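Local structure of trans-isoprenyl diphosphate synthase (Caulobacter crescentus, 3OYR) at residues A31-M35 with P70-V74; V74-L79 with N327-L333. The protein probably makes all-trans-octaprenyl diphosphate, the precursor of quinone side chains, by adding isopentenyl units to farnesyl diphosphate with the help of divalent metal ions. Residues are numbered along the deposited sequence.

Contact 1 (A31-M35 with P70-V74); sequences AEADM and PLMTV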
ATOM      1  N   ALA B  31       6.101 -28.397   0.861  1.00 31.03           N
ATOM      2  CA  ALA B  31       5.364 -27.296   1.487  1.00 34.30           C
ATOM      3  C   ALA B  31       3.827 -27.441   1.432  1.00 38.16           C
ATOM      4  O   ALA B  31       3.106 -26.628   2.016  1.00 30.98           O
ATOM      5  CB  ALA B  31       5.792 -25.978   0.884  1.00 28.84           C
ATOM      6  N   GLU B  32       3.355 -28.476   0.732  1.00 33.43           N
ATOM      7  CA  GLU B  32       1.938 -28.767   0.538  1.00 35.82           C
ATOM      8  C   GLU B  32       1.093 -28.575   1.790  1.00 29.20           C
ATOM      9  O   GLU B  32       0.123 -27.822   1.755  1.00 33.37           O
ATOM     10  CB  GLU B  32       1.772 -30.193  -0.016  1.00 38.54           C
ATOM     11  CG  GLU B  32       0.347 -30.561  -0.421  1.00 52.20           C
ATOM     12  CD  GLU B  32       0.269 -31.899  -1.167  1.00 65.60           C
ATOM     13  OE1 GLU B  32       1.162 -32.761  -0.980  1.00 52.62           O
ATOM     14  OE2 GLU B  32      -0.692 -32.083  -1.949  1.00 69.57           O
ATOM     15  N   ALA B  33       1.477 -29.221   2.893  1.00 26.86           N
ATOM     16  CA  ALA B  33       0.694 -29.164   4.117  1.00 32.38           C
ATOM     17  C   ALA B  33       0.687 -27.756   4.745  1.00 35.40           C
ATOM     18  O   ALA B  33      -0.278 -27.368   5.401  1.00 32.63           O
ATOM     19  CB  ALA B  33       1.182 -30.226   5.136  1.00 28.82           C
ATOM     20  N   ASP B  34       1.761 -26.999   4.557  1.00 29.34           N
ATOM     21  CA  ASP B  34       1.791 -25.631   5.050  1.00 30.66           C
ATOM     22  C   ASP B  34       1.052 -24.669   4.135  1.00 26.55           C
ATOM     23  O   ASP B  34       0.414 -23.731   4.602  1.00 27.36           O
ATOM     24  CB  ASP B  34       3.233 -25.179   5.252  1.00 32.70           C
ATOM     25  CG  ASP B  34       3.872 -25.847   6.454  1.00 28.35           C
ATOM     26  OD1 ASP B  34       3.276 -25.822   7.553  1.00 39.83           O
ATOM     27  OD2 ASP B  34       4.974 -26.403   6.299  1.00 33.86           O
ATOM     28  N   MET B  35       1.147 -24.899   2.830  1.00 21.09           N
ATOM     29  CA  MET B  35       0.476 -24.034   1.872  1.00 22.89           C
ATOM     30  C   MET B  35      -1.040 -24.134   1.870  1.00 29.16           C
ATOM     31  O   MET B  35      -1.727 -23.207   1.432  1.00 35.34           O
ATOM     32  CB  MET B  35       1.011 -24.261   0.469  1.00 17.07           C
ATOM     33  CG  MET B  35       2.409 -23.620   0.230  1.00 26.24           C
ATOM     34  SD  MET B  35       2.608 -21.851   0.562  1.00 17.30           S
ATOM     35  CE  MET B  35       1.705 -21.145  -0.815  1.00 11.66           C
ATOM     36  N   PRO B  70       5.443 -16.889  -0.681  1.00 25.75           N
ATOM     37  CA  PRO B  70       5.035 -17.655   0.524  1.00 28.92           C
ATOM     38  C   PRO B  70       5.738 -18.997   0.681  1.00 25.28           C
ATOM     39  O   PRO B  70       5.992 -19.411   1.824  1.00 26.35           O
ATOM     40  CB  PRO B  70       3.505 -17.864   0.354  1.00 22.27           C
ATOM     41  CG  PRO B  70       3.197 -17.503  -1.075  1.00 27.23           C
ATOM     42  CD  PRO B  70       4.266 -16.513  -1.493  1.00 27.10           C
ATOM     43  N   LEU B  71       6.029 -19.676  -0.438  1.00 21.62           N
ATOM     44  CA  LEU B  71       6.809 -20.907  -0.440  1.00 26.02           C
ATOM     45  C   LEU B  71       8.159 -20.723   0.234  1.00 30.01           C
ATOM     46  O   LEU B  71       8.603 -21.581   1.010  1.00 26.54           O
ATOM     47  CB  LEU B  71       7.029 -21.458  -1.864  1.00 26.48           C
ATOM     48  CG  LEU B  71       5.854 -22.209  -2.488  1.00 26.58           C
ATOM     49  CD1 LEU B  71       6.138 -22.578  -3.960  1.00 34.97           C
ATOM     50  CD2 LEU B  71       5.491 -23.412  -1.676  1.00 31.77           C
ATOM     51  N   MET B  72       8.811 -19.605  -0.070  1.00 29.66           N
ATOM     52  CA  MET B  72      10.110 -19.324   0.536  0.50 31.42           C
ATOM     53  C   MET B  72      10.006 -19.048   2.033  1.00 28.89           C
ATOM     54  O   MET B  72      10.858 -19.499   2.786  1.00 33.80           O
ATOM     55  CB  MET B  72      10.849 -18.220  -0.220  0.50 31.48           C
ATOM     56  CG  MET B  72      11.508 -18.765  -1.468  0.50 34.44           C
ATOM     57  SD  MET B  72      11.917 -17.500  -2.669  0.50 17.92           S
ATOM     58  CE  MET B  72      13.082 -16.562  -1.655  0.50 21.23           C
ATOM     59  N   THR B  73       8.954 -18.347   2.457  1.00 28.93           N
ATOM     60  CA  THR B  73       8.690 -18.166   3.876  1.00 26.94           C
ATOM     61  C   THR B  73       8.521 -19.534   4.534  1.00 22.15           C
ATOM     62  O   THR B  73       9.135 -19.805   5.577  1.00 27.58           O
ATOM     63  CB  THR B  73       7.413 -17.326   4.122  1.00 28.34           C
ATOM     64  OG1 THR B  73       7.548 -16.051   3.492  1.00 23.52           O
ATOM     65  CG2 THR B  73       7.148 -17.138   5.639  1.00 23.14           C
ATOM     66  N   VAL B  74       7.700 -20.389   3.924  1.00 25.45           N
ATOM     67  CA  VAL B  74       7.494 -21.756   4.428  1.00 29.19           C
ATOM     68  C   VAL B  74       8.823 -22.535   4.484  1.00 27.77           C
ATOM     69  O   VAL B  74       9.213 -23.043   5.542  1.00 27.42           O
ATOM     70  CB  VAL B  74       6.406 -22.524   3.617  1.00 26.79           C
ATOM     71  CG1 VAL B  74       6.466 -24.015   3.955  1.00 26.44           C
ATOM     72  CG2 VAL B  74       5.023 -21.949   3.918  1.00 21.91           C
TER
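Met35 is the long arm of this contact between helices 25-45 and 68-79 of the largely helical isoprenoid synthase fold, away from the catalytic site. Its CA-to-CB bond runs sideways to segment 70-74, but with chi1 to chi3 all m the side chain reaches across the gap: CG lies 3.6 Å from Leu71 CD2, SD 4.1 Å from Val74 CG2, and CE 3.9 Å from Pro70 CB. Leu71 (m, t) also starts out sideways and turns its end inward, so that its CD2 meets Ala31 CB at 3.6 Å. Val74, with chi1 at t, points toward helix 25-45; its CG1 lies 3.7 Å from both Ala31 CB and Asp34 OD2. The small Ala31 marks the nearest backbone approach, 6.6 Å from its CA to that of Val74; the local axes approach to 10.2 Å at 113°. The CA-to-CB bond of Asp34 points toward segment 70-74, but its OD1 takes a hydrogen bond from Gln88 and a salt bridge from Arg78. The other touching side chains are buried and apolar, so van der Waals packing holds the helices here.

Contact 2 (V74-L79 with N327-L333); sequences VAAARL and NDWREAL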
ATOM      1  N   VAL B  74       7.700 -20.389   3.924  1.00 25.45           N
ATOM      2  CA  VAL B  74       7.494 -21.756   4.428  1.00 29.19           C
ATOM      3  C   VAL B  74       8.823 -22.535   4.484  1.00 27.77           C
ATOM      4  O   VAL B  74       9.213 -23.043   5.542  1.00 27.42           O
ATOM      5  CB  VAL B  74       6.406 -22.524   3.617  1.00 26.79           C
ATOM      6  CG1 VAL B  74       6.466 -24.015   3.955  1.00 26.44           C
ATOM      7  CG2 VAL B  74       5.023 -21.949   3.918  1.00 21.91           C
ATOM      8  N   ALA B  75       9.524 -22.588   3.360  1.00 27.24           N
ATOM      9  CA  ALA B  75      10.850 -23.248   3.309  1.00 30.61           C
ATOM     10  C   ALA B  75      11.850 -22.749   4.361  1.00 33.89           C
ATOM     11  O   ALA B  75      12.539 -23.560   5.017  1.00 34.47           O
ATOM     12  CB  ALA B  75      11.458 -23.142   1.907  1.00 27.02           C
ATOM     13  N   ALA B  76      11.905 -21.428   4.546  1.00 31.28           N
ATOM     14  CA  ALA B  76      12.845 -20.832   5.486  1.00 24.92           C
ATOM     15  C   ALA B  76      12.495 -21.195   6.909  1.00 30.31           C
ATOM     16  O   ALA B  76      13.387 -21.459   7.713  1.00 27.37           O
ATOM     17  CB  ALA B  76      12.879 -19.323   5.339  1.00 24.33           C
ATOM     18  N   ALA B  77      11.199 -21.207   7.218  1.00 23.04           N
ATOM     19  CA  ALA B  77      10.749 -21.555   8.569  1.00 31.23           C
ATOM     20  C   ALA B  77      11.058 -23.013   8.942  1.00 29.11           C
ATOM     21  O   ALA B  77      11.541 -23.304  10.054  1.00 31.24           O
ATOM     22  CB  ALA B  77       9.255 -21.244   8.734  1.00 22.33           C
ATOM     23  N   ARG B  78      10.782 -23.924   8.014  1.00 27.03           N
ATOM     24  CA  ARG B  78      11.075 -25.348   8.216  1.00 33.15           C
ATOM     25  C   ARG B  78      12.574 -25.668   8.216  1.00 38.55           C
ATOM     26  O   ARG B  78      13.024 -26.506   9.004  1.00 38.07           O
ATOM     27  CB  ARG B  78      10.359 -26.196   7.162  1.00 34.23           C
ATOM     28  CG  ARG B  78       8.816 -26.160   7.242  1.00 36.80           C
ATOM     29  CD  ARG B  78       8.321 -26.691   8.574  1.00 43.16           C
ATOM     30  NE  ARG B  78       6.863 -26.634   8.735  1.00 42.58           N
ATOM     31  CZ  ARG B  78       6.237 -26.791   9.902  1.00 32.90           C
ATOM     32  NH1 ARG B  78       6.936 -27.010  11.005  1.00 42.22           N
ATOM     33  NH2 ARG B  78       4.914 -26.725   9.975  1.00 40.71           N
ATOM     34  N   LEU B  79      13.341 -25.003   7.348  1.00 37.99           N
ATOM     35  CA  LEU B  79      14.807 -25.159   7.335  1.00 37.57           C
ATOM     36  C   LEU B  79      15.396 -24.665   8.649  1.00 41.19           C
ATOM     37  O   LEU B  79      16.249 -25.335   9.238  1.00 36.39           O
ATOM     38  CB  LEU B  79      15.459 -24.452   6.131  1.00 44.46           C
ATOM     39  CG  LEU B  79      16.943 -24.722   5.796  1.00 44.39           C
ATOM     40  CD1 LEU B  79      17.277 -26.219   5.723  1.00 31.28           C
ATOM     41  CD2 LEU B  79      17.367 -24.029   4.498  1.00 38.58           C
ATOM     42  N   ASN B 327      19.637 -31.362   3.676  1.00 46.06           N
ATOM     43  CA  ASN B 327      18.377 -32.105   3.734  1.00 40.95           C
ATOM     44  C   ASN B 327      17.486 -31.800   2.527  1.00 37.02           C
ATOM     45  O   ASN B 327      17.927 -31.150   1.583  1.00 32.31           O
ATOM     46  CB  ASN B 327      17.659 -31.846   5.064  1.00 43.62           C
ATOM     47  CG  ASN B 327      17.347 -30.368   5.305  1.00 41.94           C
ATOM     48  OD1 ASN B 327      17.141 -29.576   4.378  1.00 32.79           O
ATOM     49  ND2 ASN B 327      17.289 -30.006   6.563  1.00 34.09           N
ATOM     50  N   ASP B 328      16.235 -32.251   2.566  1.00 37.20           N
ATOM     51  CA  ASP B 328      15.303 -32.054   1.442  1.00 41.76           C
ATOM     52  C   ASP B 328      14.890 -30.599   1.234  1.00 34.23           C
ATOM     53  O   ASP B 328      14.747 -30.150   0.096  1.00 35.95           O
ATOM     54  CB  ASP B 328      14.045 -32.932   1.606  1.00 45.03           C
ATOM     55  CG  ASP B 328      14.321 -34.403   1.346  1.00 63.37           C
ATOM     56  OD1 ASP B 328      13.758 -35.253   2.071  1.00 75.17           O
ATOM     57  OD2 ASP B 328      15.094 -34.709   0.411  1.00 68.33           O
ATOM     58  N   TRP B 329      14.697 -29.882   2.335  1.00 29.35           N
ATOM     59  CA  TRP B 329      14.345 -28.465   2.301  1.00 34.94           C
ATOM     60  C   TRP B 329      15.467 -27.687   1.641  1.00 35.01           C
ATOM     61  O   TRP B 329      15.225 -26.881   0.727  1.00 29.08           O
ATOM     62  CB  TRP B 329      14.113 -27.930   3.714  1.00 31.82           C
ATOM     63  CG  TRP B 329      12.791 -28.304   4.268  1.00 35.96           C
ATOM     64  CD1 TRP B 329      12.553 -29.153   5.305  1.00 34.74           C
ATOM     65  CD2 TRP B 329      11.512 -27.859   3.803  1.00 33.84           C
ATOM     66  NE1 TRP B 329      11.203 -29.260   5.524  1.00 45.15           N
ATOM     67  CE2 TRP B 329      10.538 -28.482   4.612  1.00 31.26           C
ATOM     68  CE3 TRP B 329      11.091 -26.994   2.775  1.00 18.89           C
ATOM     69  CZ2 TRP B 329       9.164 -28.261   4.438  1.00 29.95           C
ATOM     70  CZ3 TRP B 329       9.733 -26.768   2.612  1.00 32.38           C
ATOM     71  CH2 TRP B 329       8.786 -27.394   3.445  1.00 29.93           C
ATOM     72  N   ARG B 330      16.699 -27.963   2.070  1.00 28.28           N
ATOM     73  CA  ARG B 330      17.863 -27.301   1.437  1.00 35.80           C
ATOM     74  C   ARG B 330      17.997 -27.596  -0.064  1.00 35.93           C
ATOM     75  O   ARG B 330      18.180 -26.668  -0.868  1.00 32.01           O
ATOM     76  CB  ARG B 330      19.180 -27.556   2.167  1.00 32.56           C
ATOM     77  CG  ARG B 330      20.130 -26.373   1.976  1.00 39.10           C
ATOM     78  CD  ARG B 330      21.536 -26.630   2.448  1.00 30.85           C
ATOM     79  NE  ARG B 330      22.268 -27.414   1.468  1.00 39.96           N
ATOM     80  CZ  ARG B 330      23.489 -27.901   1.661  1.00 51.59           C
ATOM     81  NH1 ARG B 330      24.128 -27.692   2.811  1.00 48.48           N
ATOM     82  NH2 ARG B 330      24.065 -28.600   0.697  1.00 50.37           N
ATOM     83  N   GLU B 331      17.862 -28.865  -0.442  1.00 37.13           N
ATOM     84  CA  GLU B 331      17.860 -29.249  -1.856  1.00 31.99           C
ATOM     85  C   GLU B 331      16.743 -28.600  -2.681  1.00 32.07           C
ATOM     86  O   GLU B 331      16.950 -28.223  -3.850  1.00 28.52           O
ATOM     87  CB  GLU B 331      17.767 -30.776  -1.977  1.00 41.45           C
ATOM     88  CG  GLU B 331      17.673 -31.312  -3.412  1.00 55.30           C
ATOM     89  CD  GLU B 331      18.931 -32.027  -3.891  1.00 78.91           C
ATOM     90  OE1 GLU B 331      19.041 -32.250  -5.119  1.00 86.04           O
ATOM     91  OE2 GLU B 331      19.800 -32.371  -3.055  1.00 82.17           O
ATOM     92  N   ALA B 332      15.553 -28.502  -2.094  1.00 34.86           N
ATOM     93  CA  ALA B 332      14.415 -27.814  -2.720  1.00 35.09           C
ATOM     94  C   ALA B 332      14.740 -26.338  -3.001  1.00 30.65           C
ATOM     95  O   ALA B 332      14.420 -25.799  -4.069  1.00 25.03           O
ATOM     96  CB  ALA B 332      13.172 -27.937  -1.836  1.00 27.86           C
ATOM     97  N   LEU B 333      15.411 -25.694  -2.058  1.00 24.47           N
ATOM     98  CA  LEU B 333      15.807 -24.283  -2.243  1.00 26.08           C
ATOM     99  C   LEU B 333      16.946 -24.112  -3.246  1.00 27.80           C
ATOM    100  O   LEU B 333      17.026 -23.112  -3.965  1.00 32.33           O
ATOM    101  CB  LEU B 333      16.152 -23.643  -0.907  1.00 26.98           C
ATOM    102  CG  LEU B 333      14.948 -23.402   0.009  1.00 29.94           C
ATOM    103  CD1 LEU B 333      15.397 -22.667   1.227  1.00 26.01           C
ATOM    104  CD2 LEU B 333      13.865 -22.604  -0.719  1.00 21.34           C
TER
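Taken from its start, segment 74-79 lays one face of its helix against the first turns of helix 328-342. Val74 opens the contact with CG1 4.1 Å from Trp329 CH2. One residue on, Ala75 is small enough to let the indole come near its backbone, with its CA 3.8 Å from Trp329 CZ3, while its CB reaches Leu333 CD2 at 3.6 Å. Arg78 lies a turn after Val74; its CB sits over the face of the indole in a CH-pi contact, 3.7 Å from the centroid of the five-membered ring, and its guanidinium leads away to Asp34. Leu79 comes last, sending CD1 to within 3.6 Å of Asn327 OD1 and CD2 to 4.1 Å from Leu333 CD1; CD1 also lies 4.1 Å from Trp329 CB. Trp329 is thus a knob in a hole formed by Val74, Ala75, Arg78 and Leu79. Asn327 N-caps the partner helix, its OD1 accepting from Arg330 N at 2.9 Å. The local axes come within 9.7 Å at 149°, roughly antiparallel. In this largely helical isoprenoid synthase fold, helix 25-45 adds Leu30 beside Trp329 and Leu27 beside Ala75, while Phe87 of helix 87-109 packs on Val74 and Arg78.

How the contacts relate
Helix 68-79 takes part in both contacts, which follow one another along it with centres about 10 Å apart. Val74 is the shared residue, turned toward helix 25-45 in contact 1 and its CG1 also touching the indole of Trp329 in contact 2. The two contacts are also joined directly: Asp34 OD1 forms a salt bridge with Arg78 NH2 at 3.1 Å, and Ala31 N packs 3.9 Å from Trp329 CH2. Helices 25-45, 68-79 and 328-342 therefore meet in one cluster. Neither contact belongs to the active site, but contact 1 is nearer: the side chain of Pro70 lies about 8 Å from a bound dimethylallyl diphosphate, that of Leu333 about 14 Å.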